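Local atomic coordinates of Lpg0393 helical bundle domain-containing protein (Legionella pneumophila subsp. pneumophila str. Philadelphia 1, PDB entry 4R0G), a protein that acts as a guanine-nucleotide exchange factor for the small GTPases Rab5, Rab21 and Rab22, probably through its VPS9-like region. Residues M73-L82 / F162-Y173; M1-L9 / L19-E29. All coordinates share one frame; numbering follows the deposited sequence.

Contact 1 of 2, residues M73-L82 / F162-Y173; sequences MESRPLREGL and FDQIYSVTYLKY
Tyr173 takes the Arg79 backbone N on its hydroxyl and the Arg79 guanidinium on one ring face. The Arg79 N to Tyr173 OH bond measures 2.7 Å, with an N-H...O angle of 158°. The same hydroxyl donates to Pro77 O, although that oxygen is less surely placed. The guanidinium lies flat on the Tyr173 ring, centres 4.5 Å apart and planes at 26°, and Arg79 CG adds a CH-pi contact. Within the guanidinium plane, Arg79 NH2 reaches Tyr166 OH at 3.3 Å, which would help hold the group's rotation, though its placement is not certain; Arg79 NE bonds weakly to Glu74 O of the second subunit.

Toward Met73 the packing is apolar and close. Phe162 has CG anti to its backbone N (chi1 177°), which carries the ring beneath Met73 CE, 3.3 Å from the ring centroid; SD approaches obliquely in a Met-aromatic contact. Pro77 CG abuts the ring edge, 3.9 Å from Phe162 CD1. The Leu78 and Ile165 side chains cross at about a right angle, Leu78 CD2 lying 4.0 Å from Ile165 CG2.

On the looser side, the Leu82 side chain runs past that of Thr169 in the opposite direction, and its CD1 touches Lys172 CD at 4.0 Å; Leu82 and Lys172 are both partly exposed. Ser75 OG is hydrogen-bonded to Asp177 OD2 of the second subunit, beside the dimer interface. This is a loop-on-helix contact in an all-helical protein: the buried connection between helices 58-71 and 80-101 packs on helix 155-183, with Leu78 also against Leu67 and His71 of helix 58-71, and Leu82 and Ile165 against Leu18 and Tyr17 of helix 17-20.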
loop_
_atom_site.group_PDB
_atom_site.type_symbol
_atom_site.label_atom_id
_atom_site.label_comp_id
_atom_site.label_asym_id
_atom_site.label_seq_id
_atom_site.Cartn_x
_atom_site.Cartn_y
_atom_site.Cartn_z
ATOM N N MET A 73 -1.310 -7.638 -5.926
ATOM C CA MET A 73 -0.221 -6.978 -6.652
ATOM C C MET A 73 0.618 -6.101 -5.714
ATOM O O MET A 73 0.139 -5.613 -4.676
ATOM C CB MET A 73 -0.731 -6.181 -7.852
ATOM C CG MET A 73 -1.883 -6.831 -8.545
ATOM S SD MET A 73 -2.014 -6.681 -10.335
ATOM C CE MET A 73 -0.900 -5.335 -10.718
ATOM N N GLU A 74 1.886 -5.930 -6.073
ATOM C CA GLU A 74 2.805 -5.141 -5.267
ATOM C C GLU A 74 2.452 -3.662 -5.316
ATOM O O GLU A 74 2.795 -2.904 -4.407
ATOM C CB GLU A 74 4.261 -5.357 -5.714
ATOM C CG GLU A 74 5.057 -6.375 -4.894
ATOM C CD GLU A 74 4.642 -7.822 -5.185
ATOM O OE1 GLU A 74 5.135 -8.730 -4.470
ATOM O OE2 GLU A 74 3.829 -8.060 -6.124
ATOM N N SER A 75 1.761 -3.247 -6.377
ATOM C CA SER A 75 1.362 -1.853 -6.493
ATOM C C SER A 75 0.216 -1.556 -5.525
ATOM O O SER A 75 -0.179 -0.394 -5.367
ATOM C CB SER A 75 0.971 -1.539 -7.916
ATOM O OG SER A 75 1.712 -2.339 -8.820
ATOM N N ARG A 76 -0.282 -2.628 -4.886
ATOM C CA ARG A 76 -1.340 -2.626 -3.866
ATOM C C ARG A 76 -2.521 -1.687 -4.118
ATOM O O ARG A 76 -2.822 -0.828 -3.273
ATOM C CB ARG A 76 -0.786 -2.375 -2.455
ATOM C CG ARG A 76 0.014 -3.506 -1.849
ATOM C CD ARG A 76 -0.796 -4.598 -1.157
ATOM N NE ARG A 76 -0.005 -5.832 -1.148
ATOM C CZ ARG A 76 -0.472 -7.060 -0.931
ATOM N NH1 ARG A 76 -1.775 -7.264 -0.676
ATOM N NH2 ARG A 76 0.388 -8.088 -0.978
ATOM N N PRO A 77 -3.243 -1.890 -5.235
ATOM C CA PRO A 77 -4.267 -0.907 -5.616
ATOM C C PRO A 77 -5.387 -0.822 -4.577
ATOM O O PRO A 77 -6.097 0.176 -4.533
ATOM C CB PRO A 77 -4.782 -1.441 -6.957
ATOM C CG PRO A 77 -4.578 -2.964 -6.826
ATOM C CD PRO A 77 -3.289 -3.108 -6.069
ATOM N N LEU A 78 -5.552 -1.828 -3.727
ATOM C CA LEU A 78 -6.675 -1.755 -2.795
ATOM C C LEU A 78 -6.183 -1.692 -1.372
ATOM O O LEU A 78 -5.803 -2.710 -0.813
ATOM C CB LEU A 78 -7.592 -2.978 -2.976
ATOM C CG LEU A 78 -8.200 -3.219 -4.362
ATOM C CD1 LEU A 78 -8.433 -4.698 -4.581
ATOM C CD2 LEU A 78 -9.507 -2.445 -4.574
ATOM N N ARG A 79 -6.248 -0.517 -0.758
ATOM C CA ARG A 79 -5.725 -0.333 0.591
ATOM C C ARG A 79 -6.892 -0.011 1.485
ATOM O O ARG A 79 -7.994 0.173 0.986
ATOM C CB ARG A 79 -4.707 0.825 0.616
ATOM C CG ARG A 79 -3.627 0.807 -0.504
ATOM C CD ARG A 79 -2.431 1.732 -0.169
ATOM N NE ARG A 79 -1.844 2.473 -1.304
ATOM C CZ ARG A 79 -1.373 1.917 -2.415
ATOM N NH1 ARG A 79 -1.421 0.613 -2.545
ATOM N NH2 ARG A 79 -0.859 2.654 -3.392
ATOM N N GLU A 80 -6.656 0.096 2.795
ATOM C CA GLU A 80 -7.685 0.556 3.744
ATOM C C GLU A 80 -9.089 -0.074 3.611
ATOM O O GLU A 80 -9.255 -1.296 3.583
ATOM C CB GLU A 80 -7.802 2.087 3.697
ATOM C CG GLU A 80 -6.552 2.833 4.178
ATOM C CD GLU A 80 -6.334 2.726 5.688
ATOM O OE1 GLU A 80 -6.072 1.604 6.194
ATOM O OE2 GLU A 80 -6.432 3.772 6.373
ATOM N N GLY A 81 -10.098 0.789 3.532
ATOM C CA GLY A 81 -11.483 0.363 3.501
ATOM C C GLY A 81 -11.812 -0.459 2.288
ATOM O O GLY A 81 -12.619 -1.377 2.388
ATOM N N LEU A 82 -11.208 -0.132 1.149
ATOM C CA LEU A 82 -11.383 -0.927 -0.072
ATOM C C LEU A 82 -10.865 -2.315 0.178
ATOM O O LEU A 82 -11.417 -3.295 -0.303
ATOM C CB LEU A 82 -10.643 -0.304 -1.257
ATOM C CG LEU A 82 -11.432 0.871 -1.834
ATOM C CD1 LEU A 82 -10.577 1.749 -2.707
ATOM C CD2 LEU A 82 -12.589 0.308 -2.641
ATOM N N PHE A 162 -6.687 -4.156 -13.011
ATOM C CA PHE A 162 -5.711 -3.365 -12.322
ATOM C C PHE A 162 -5.684 -1.917 -12.796
ATOM O O PHE A 162 -5.861 -0.974 -11.998
ATOM C CB PHE A 162 -4.336 -3.966 -12.519
ATOM C CG PHE A 162 -3.245 -3.156 -11.885
ATOM C CD1 PHE A 162 -3.273 -2.873 -10.522
ATOM C CD2 PHE A 162 -2.193 -2.655 -12.645
ATOM C CE1 PHE A 162 -2.253 -2.109 -9.928
ATOM C CE2 PHE A 162 -1.171 -1.890 -12.049
ATOM C CZ PHE A 162 -1.206 -1.623 -10.701
ATOM N N ASP A 163 -5.456 -1.740 -14.093
ATOM C CA ASP A 163 -5.283 -0.398 -14.623
ATOM C C ASP A 163 -6.516 0.435 -14.346
ATOM O O ASP A 163 -6.395 1.640 -14.076
ATOM C CB ASP A 163 -4.914 -0.409 -16.117
ATOM C CG ASP A 163 -3.485 -0.946 -16.369
ATOM O OD1 ASP A 163 -2.514 -0.512 -15.693
ATOM O OD2 ASP A 163 -3.333 -1.819 -17.253
ATOM N N GLN A 164 -7.686 -0.211 -14.364
ATOM C CA GLN A 164 -8.937 0.530 -14.184
ATOM C C GLN A 164 -9.402 0.708 -12.729
ATOM O O GLN A 164 -10.203 1.594 -12.432
ATOM C CB GLN A 164 -10.062 -0.007 -15.107
ATOM C CG GLN A 164 -10.400 -1.464 -14.920
ATOM C CD GLN A 164 -11.264 -2.034 -16.045
ATOM O OE1 GLN A 164 -12.499 -1.893 -16.054
ATOM N NE2 GLN A 164 -10.609 -2.689 -17.004
ATOM N N ILE A 165 -8.889 -0.115 -11.824
ATOM C CA ILE A 165 -9.059 0.132 -10.395
ATOM C C ILE A 165 -8.060 1.192 -9.929
ATOM O O ILE A 165 -8.424 2.153 -9.241
ATOM C CB ILE A 165 -8.809 -1.141 -9.579
ATOM C CG1 ILE A 165 -9.960 -2.115 -9.751
ATOM C CG2 ILE A 165 -8.630 -0.832 -8.101
ATOM C CD1 ILE A 165 -9.710 -3.427 -9.044
ATOM N N TYR A 166 -6.799 1.014 -10.307
ATOM C CA TYR A 166 -5.738 1.871 -9.797
ATOM C C TYR A 166 -5.937 3.256 -10.354
ATOM O O TYR A 166 -5.615 4.249 -9.714
ATOM C CB TYR A 166 -4.362 1.343 -10.208
ATOM C CG TYR A 166 -3.240 1.696 -9.253
ATOM C CD1 TYR A 166 -3.490 2.373 -8.077
ATOM C CD2 TYR A 166 -1.938 1.337 -9.528
ATOM C CE1 TYR A 166 -2.482 2.694 -7.191
ATOM C CE2 TYR A 166 -0.905 1.659 -8.649
ATOM C CZ TYR A 166 -1.186 2.341 -7.476
ATOM O OH TYR A 166 -0.158 2.651 -6.593
ATOM N N SER A 167 -6.489 3.304 -11.552
ATOM C CA SER A 167 -6.820 4.555 -12.192
ATOM C C SER A 167 -7.538 5.484 -11.219
ATOM O O SER A 167 -7.182 6.669 -11.095
ATOM C CB SER A 167 -7.749 4.278 -13.375
ATOM O OG SER A 167 -7.993 5.471 -14.093
ATOM N N VAL A 168 -8.553 4.947 -10.541
ATOM C CA VAL A 168 -9.309 5.729 -9.579
ATOM C C VAL A 168 -8.597 5.763 -8.256
ATOM O O VAL A 168 -8.518 6.772 -7.565
ATOM C CB VAL A 168 -10.643 5.083 -9.272
ATOM C CG1 VAL A 168 -11.388 5.918 -8.258
ATOM C CG2 VAL A 168 -11.444 4.914 -10.541
ATOM N N THR A 169 -8.084 4.615 -7.893
ATOM C CA THR A 169 -7.695 4.405 -6.525
ATOM C C THR A 169 -6.426 5.185 -6.185
ATOM O O THR A 169 -6.283 5.708 -5.087
ATOM C CB THR A 169 -7.613 2.896 -6.269
ATOM O OG1 THR A 169 -8.195 2.610 -5.002
ATOM C CG2 THR A 169 -6.203 2.406 -6.334
ATOM N N TYR A 170 -5.522 5.305 -7.151
ATOM C CA TYR A 170 -4.277 6.039 -6.950
ATOM C C TYR A 170 -4.563 7.489 -6.565
ATOM O O TYR A 170 -3.947 8.015 -5.652
ATOM C CB TYR A 170 -3.416 5.961 -8.213
ATOM C CG TYR A 170 -2.125 6.719 -8.098
ATOM C CD1 TYR A 170 -1.081 6.235 -7.315
ATOM C CD2 TYR A 170 -1.941 7.918 -8.778
ATOM C CE1 TYR A 170 0.113 6.934 -7.208
ATOM C CE2 TYR A 170 -0.755 8.622 -8.678
ATOM C CZ TYR A 170 0.268 8.129 -7.894
ATOM O OH TYR A 170 1.450 8.843 -7.806
ATOM N N LEU A 171 -5.508 8.108 -7.280
ATOM C CA LEU A 171 -6.053 9.423 -6.927
ATOM C C LEU A 171 -6.578 9.484 -5.522
ATOM O O LEU A 171 -6.376 10.481 -4.848
ATOM C CB LEU A 171 -7.194 9.828 -7.844
ATOM C CG LEU A 171 -6.840 10.538 -9.144
ATOM C CD1 LEU A 171 -8.082 11.122 -9.731
ATOM C CD2 LEU A 171 -5.783 11.632 -8.913
ATOM N N LYS A 172 -7.251 8.418 -5.088
ATOM C CA LYS A 172 -7.896 8.393 -3.779
ATOM C C LYS A 172 -6.862 8.570 -2.674
ATOM O O LYS A 172 -6.986 9.479 -1.837
ATOM C CB LYS A 172 -8.727 7.115 -3.591
ATOM C CG LYS A 172 -9.291 6.859 -2.177
ATOM C CD LYS A 172 -10.349 5.714 -2.187
ATOM C CE LYS A 172 -11.205 5.604 -0.888
ATOM N NZ LYS A 172 -10.526 4.901 0.257
ATOM N N TYR A 173 -5.811 7.753 -2.707
ATOM C CA TYR A 173 -4.796 7.770 -1.650
ATOM C C TYR A 173 -3.954 9.036 -1.674
ATOM O O TYR A 173 -3.584 9.568 -0.628
ATOM C CB TYR A 173 -3.889 6.547 -1.758
ATOM C CG TYR A 173 -4.642 5.251 -1.844
ATOM C CD1 TYR A 173 -5.582 4.910 -0.887
ATOM C CD2 TYR A 173 -4.432 4.385 -2.897
ATOM C CE1 TYR A 173 -6.294 3.719 -0.967
ATOM C CE2 TYR A 173 -5.128 3.200 -2.995
ATOM C CZ TYR A 173 -6.062 2.868 -2.035
ATOM O OH TYR A 173 -6.758 1.685 -2.151
#

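Contact 2 of 2, residues M1-L9 / L19-E29; sequences MLSSTKEYL and LFLQWPKFIAE
Tyr8 presents one ring face to Trp23, whose CA stands over its centre, 4.0 Å from the centroid, in a CH-pi contact. Leu2 CD2 covers the opposite face near the rim and also reaches tip to tip toward Leu19, 3.7 Å from Leu19 CD2. The phenol is fixed at its far end, where Leu2 N donates to Tyr8 OH at 3.0 Å. Both aromatic neighbours meet Tyr8 obliquely: the five-membered ring of Trp23 is tilted by 32° at a centroid distance of 5.4 Å, and the Phe26 ring by 45° at 5.3 Å, with Tyr8 CE2 against Phe26 CB.

A chi1 of -170° puts Trp23 CG anti to the backbone N and swings the indole against Tyr8 CB and Leu9. Leu9 CD2 covers one indole face and Ile27 CD1 the other. Trp23 NE1 points at Thr5 OG1 near the indole plane, a weak bond at 3.4 Å whose acceptor is less surely placed. At the exposed end of the contact, Met1 packs its SD against Lys25 CD at 4.0 Å.

Trp51 of helix 40-53 meets Trp23 edge-to-face, extending the core. Helix portions 5-9 and 23-29 run almost exactly antiparallel, closest approach 10.4 Å, making this an aromatic cluster between two antiparallel helices separated by the short helix 17-20 in the all-helical VPS9-like region.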
loop_
_atom_site.group_PDB
_atom_site.type_symbol
_atom_site.label_atom_id
_atom_site.label_comp_id
_atom_site.label_asym_id
_atom_site.label_seq_id
_atom_site.Cartn_x
_atom_site.Cartn_y
_atom_site.Cartn_z
ATOM N N MET A 1 -25.777 5.066 -4.185
ATOM C CA MET A 1 -25.515 3.631 -4.206
ATOM C C MET A 1 -26.569 2.853 -4.960
ATOM O O MET A 1 -27.576 3.410 -5.403
ATOM C CB MET A 1 -25.458 3.074 -2.797
ATOM C CG MET A 1 -24.198 3.412 -2.048
ATOM S SD MET A 1 -24.243 2.488 -0.511
ATOM C CE MET A 1 -26.013 2.556 -0.133
ATOM N N LEU A 2 -26.335 1.550 -5.086
ATOM C CA LEU A 2 -27.250 0.706 -5.814
ATOM C C LEU A 2 -28.342 0.238 -4.833
ATOM O O LEU A 2 -28.214 0.446 -3.626
ATOM C CB LEU A 2 -26.458 -0.459 -6.412
ATOM C CG LEU A 2 -25.701 -0.267 -7.736
ATOM C CD1 LEU A 2 -25.180 1.139 -7.917
ATOM C CD2 LEU A 2 -24.564 -1.289 -7.886
ATOM N N SER A 3 -29.418 -0.365 -5.334
ATOM C CA SER A 3 -30.519 -0.800 -4.457
ATOM C C SER A 3 -30.644 -2.322 -4.183
ATOM O O SER A 3 -31.522 -2.759 -3.428
ATOM C CB SER A 3 -31.846 -0.222 -4.954
ATOM O OG SER A 3 -32.058 -0.571 -6.313
ATOM N N SER A 4 -29.790 -3.118 -4.821
ATOM C CA SER A 4 -29.944 -4.569 -4.832
ATOM C C SER A 4 -28.616 -5.290 -4.805
ATOM O O SER A 4 -27.689 -4.948 -5.554
ATOM C CB SER A 4 -30.641 -5.014 -6.104
ATOM O OG SER A 4 -31.191 -3.898 -6.756
ATOM N N THR A 5 -28.545 -6.319 -3.976
ATOM C CA THR A 5 -27.470 -7.279 -4.065
ATOM C C THR A 5 -27.329 -7.796 -5.485
ATOM O O THR A 5 -26.188 -7.987 -5.966
ATOM C CB THR A 5 -27.735 -8.419 -3.131
ATOM O OG1 THR A 5 -27.656 -7.911 -1.804
ATOM C CG2 THR A 5 -26.723 -9.520 -3.321
ATOM N N LYS A 6 -28.476 -8.004 -6.152
ATOM C CA LYS A 6 -28.456 -8.443 -7.549
ATOM C C LYS A 6 -27.677 -7.410 -8.351
ATOM O O LYS A 6 -26.857 -7.763 -9.207
ATOM C CB LYS A 6 -29.865 -8.647 -8.119
ATOM N N GLU A 7 -27.930 -6.137 -8.049
ATOM C CA GLU A 7 -27.259 -5.056 -8.740
ATOM C C GLU A 7 -25.755 -5.161 -8.500
ATOM O O GLU A 7 -24.966 -5.189 -9.463
ATOM C CB GLU A 7 -27.807 -3.702 -8.287
ATOM C CG GLU A 7 -28.837 -3.122 -9.217
ATOM C CD GLU A 7 -29.365 -1.780 -8.735
ATOM O OE1 GLU A 7 -29.603 -1.633 -7.509
ATOM O OE2 GLU A 7 -29.532 -0.867 -9.581
ATOM N N TYR A 8 -25.362 -5.249 -7.224
ATOM C CA TYR A 8 -23.946 -5.381 -6.882
ATOM C C TYR A 8 -23.292 -6.616 -7.489
ATOM O O TYR A 8 -22.278 -6.505 -8.186
ATOM C CB TYR A 8 -23.710 -5.275 -5.382
ATOM C CG TYR A 8 -23.824 -3.850 -4.887
ATOM C CD1 TYR A 8 -22.894 -2.905 -5.248
ATOM C CD2 TYR A 8 -24.869 -3.454 -4.062
ATOM C CE1 TYR A 8 -23.001 -1.596 -4.811
ATOM C CE2 TYR A 8 -24.983 -2.155 -3.614
ATOM C CZ TYR A 8 -24.047 -1.226 -3.998
ATOM O OH TYR A 8 -24.135 0.087 -3.568
ATOM N N LEU A 9 -23.882 -7.787 -7.274
ATOM C CA LEU A 9 -23.358 -8.997 -7.913
ATOM C C LEU A 9 -23.309 -8.902 -9.443
ATOM O O LEU A 9 -22.441 -9.500 -10.081
ATOM C CB LEU A 9 -24.134 -10.220 -7.468
ATOM C CG LEU A 9 -24.032 -10.436 -5.966
ATOM C CD1 LEU A 9 -24.941 -11.565 -5.546
ATOM C CD2 LEU A 9 -22.581 -10.721 -5.567
ATOM N N LEU A 19 -17.039 -0.644 -7.806
ATOM C CA LEU A 19 -18.454 -0.612 -7.494
ATOM C C LEU A 19 -18.868 -1.865 -6.721
ATOM O O LEU A 19 -19.570 -1.774 -5.720
ATOM C CB LEU A 19 -19.288 -0.418 -8.772
ATOM C CG LEU A 19 -20.796 -0.494 -8.547
ATOM C CD1 LEU A 19 -21.212 0.571 -7.509
ATOM C CD2 LEU A 19 -21.572 -0.391 -9.886
ATOM N N PHE A 20 -18.426 -3.033 -7.170
ATOM C CA PHE A 20 -18.810 -4.262 -6.477
ATOM C C PHE A 20 -18.438 -4.237 -4.999
ATOM O O PHE A 20 -19.220 -4.672 -4.158
ATOM C CB PHE A 20 -18.206 -5.468 -7.140
ATOM C CG PHE A 20 -18.116 -6.666 -6.235
ATOM C CD1 PHE A 20 -19.261 -7.373 -5.883
ATOM C CD2 PHE A 20 -16.885 -7.117 -5.754
ATOM C CE1 PHE A 20 -19.203 -8.479 -5.055
ATOM C CE2 PHE A 20 -16.830 -8.243 -4.932
ATOM C CZ PHE A 20 -18.006 -8.922 -4.593
ATOM N N LEU A 21 -17.255 -3.680 -4.706
ATOM C CA LEU A 21 -16.707 -3.504 -3.343
ATOM C C LEU A 21 -17.491 -2.542 -2.447
ATOM O O LEU A 21 -17.135 -2.339 -1.289
ATOM C CB LEU A 21 -15.240 -3.063 -3.400
ATOM C CG LEU A 21 -14.232 -4.096 -3.942
ATOM C CD1 LEU A 21 -12.835 -3.571 -3.884
ATOM C CD2 LEU A 21 -14.319 -5.380 -3.168
ATOM N N GLN A 22 -18.523 -1.916 -3.006
ATOM C CA GLN A 22 -19.356 -0.949 -2.293
ATOM C C GLN A 22 -20.523 -1.674 -1.630
ATOM O O GLN A 22 -21.325 -1.105 -0.871
ATOM C CB GLN A 22 -19.892 0.052 -3.303
ATOM C CG GLN A 22 -19.856 1.493 -2.918
ATOM C CD GLN A 22 -20.056 2.383 -4.135
ATOM O OE1 GLN A 22 -19.104 2.983 -4.629
ATOM N NE2 GLN A 22 -21.302 2.455 -4.638
ATOM N N TRP A 23 -20.594 -2.950 -1.967
ATOM C CA TRP A 23 -21.630 -3.855 -1.514
ATOM C C TRP A 23 -21.771 -3.905 0.001
ATOM O O TRP A 23 -22.880 -3.740 0.529
ATOM C CB TRP A 23 -21.296 -5.254 -2.028
ATOM C CG TRP A 23 -22.341 -6.275 -1.870
ATOM C CD1 TRP A 23 -23.687 -6.073 -1.761
ATOM C CD2 TRP A 23 -22.139 -7.690 -1.854
ATOM N NE1 TRP A 23 -24.336 -7.276 -1.664
ATOM C CE2 TRP A 23 -23.417 -8.290 -1.722
ATOM C CE3 TRP A 23 -21.004 -8.512 -1.936
ATOM C CZ2 TRP A 23 -23.600 -9.686 -1.656
ATOM C CZ3 TRP A 23 -21.179 -9.899 -1.875
ATOM C CH2 TRP A 23 -22.482 -10.475 -1.739
ATOM N N PRO A 24 -20.657 -4.162 0.718
ATOM C CA PRO A 24 -20.905 -4.335 2.144
ATOM C C PRO A 24 -21.369 -3.036 2.846
ATOM O O PRO A 24 -21.963 -3.091 3.931
ATOM C CB PRO A 24 -19.574 -4.904 2.669
ATOM C CG PRO A 24 -18.570 -4.563 1.686
ATOM C CD PRO A 24 -19.226 -4.335 0.381
ATOM N N LYS A 25 -21.149 -1.888 2.212
ATOM C CA LYS A 25 -21.664 -0.627 2.745
ATOM C C LYS A 25 -23.185 -0.531 2.529
ATOM O O LYS A 25 -23.910 0.020 3.357
ATOM C CB LYS A 25 -20.915 0.564 2.117
ATOM C CG LYS A 25 -21.286 1.905 2.702
ATOM C CD LYS A 25 -20.992 3.060 1.745
ATOM C CE LYS A 25 -21.519 4.387 2.337
ATOM N NZ LYS A 25 -20.888 5.613 1.741
ATOM N N PHE A 26 -23.663 -1.078 1.416
ATOM C CA PHE A 26 -25.099 -1.137 1.135
ATOM C C PHE A 26 -25.802 -2.113 2.079
ATOM O O PHE A 26 -26.840 -1.810 2.677
ATOM C CB PHE A 26 -25.327 -1.516 -0.348
ATOM C CG PHE A 26 -26.653 -2.180 -0.636
ATOM C CD1 PHE A 26 -27.809 -1.423 -0.799
ATOM C CD2 PHE A 26 -26.734 -3.566 -0.775
ATOM C CE1 PHE A 26 -29.022 -2.036 -1.071
ATOM C CE2 PHE A 26 -27.950 -4.189 -1.052
ATOM C CZ PHE A 26 -29.092 -3.421 -1.202
ATOM N N ILE A 27 -25.208 -3.289 2.215
ATOM C CA ILE A 27 -25.728 -4.293 3.121
ATOM C C ILE A 27 -25.822 -3.714 4.529
ATOM O O ILE A 27 -26.708 -4.062 5.281
ATOM C CB ILE A 27 -24.871 -5.565 3.059
ATOM C CG1 ILE A 27 -25.099 -6.245 1.713
ATOM C CG2 ILE A 27 -25.202 -6.531 4.177
ATOM C CD1 ILE A 27 -24.318 -7.538 1.526
ATOM N N ALA A 28 -24.950 -2.787 4.879
ATOM C CA ALA A 28 -24.977 -2.263 6.235
ATOM C C ALA A 28 -26.136 -1.292 6.415
ATOM O O ALA A 28 -26.648 -1.137 7.521
ATOM C CB ALA A 28 -23.660 -1.612 6.584
ATOM N N GLU A 29 -26.535 -0.625 5.334
ATOM C CA GLU A 29 -27.690 0.274 5.387
ATOM C C GLU A 29 -29.035 -0.420 5.220
ATOM O O GLU A 29 -29.994 -0.117 5.937
ATOM C CB GLU A 29 -27.549 1.419 4.389
ATOM C CG GLU A 29 -26.527 2.429 4.840
ATOM C CD GLU A 29 -26.682 3.756 4.138
ATOM O OE1 GLU A 29 -26.699 3.752 2.882
ATOM O OE2 GLU A 29 -26.788 4.790 4.844
#

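From the N terminus, contact 2 comes first: residues 1-9 and 19-29 close a short, mostly helical loop of nine residues. Contact 1 opens only later, at residue 73, and closes a much longer loop of 79 residues with no strand in it. The two are therefore in series, neither nested nor crossing, and their centres lie about 19 Å apart. They nevertheless touch, as Leu21 CD1 sits 3.6 Å from Leu78 CD2. Through that apolar junction the N-terminal helices are tied to the connection leading into helix 80-101, and contact 1 joins that connection to helix 155-183, which leads on toward the C-terminal helical bundle.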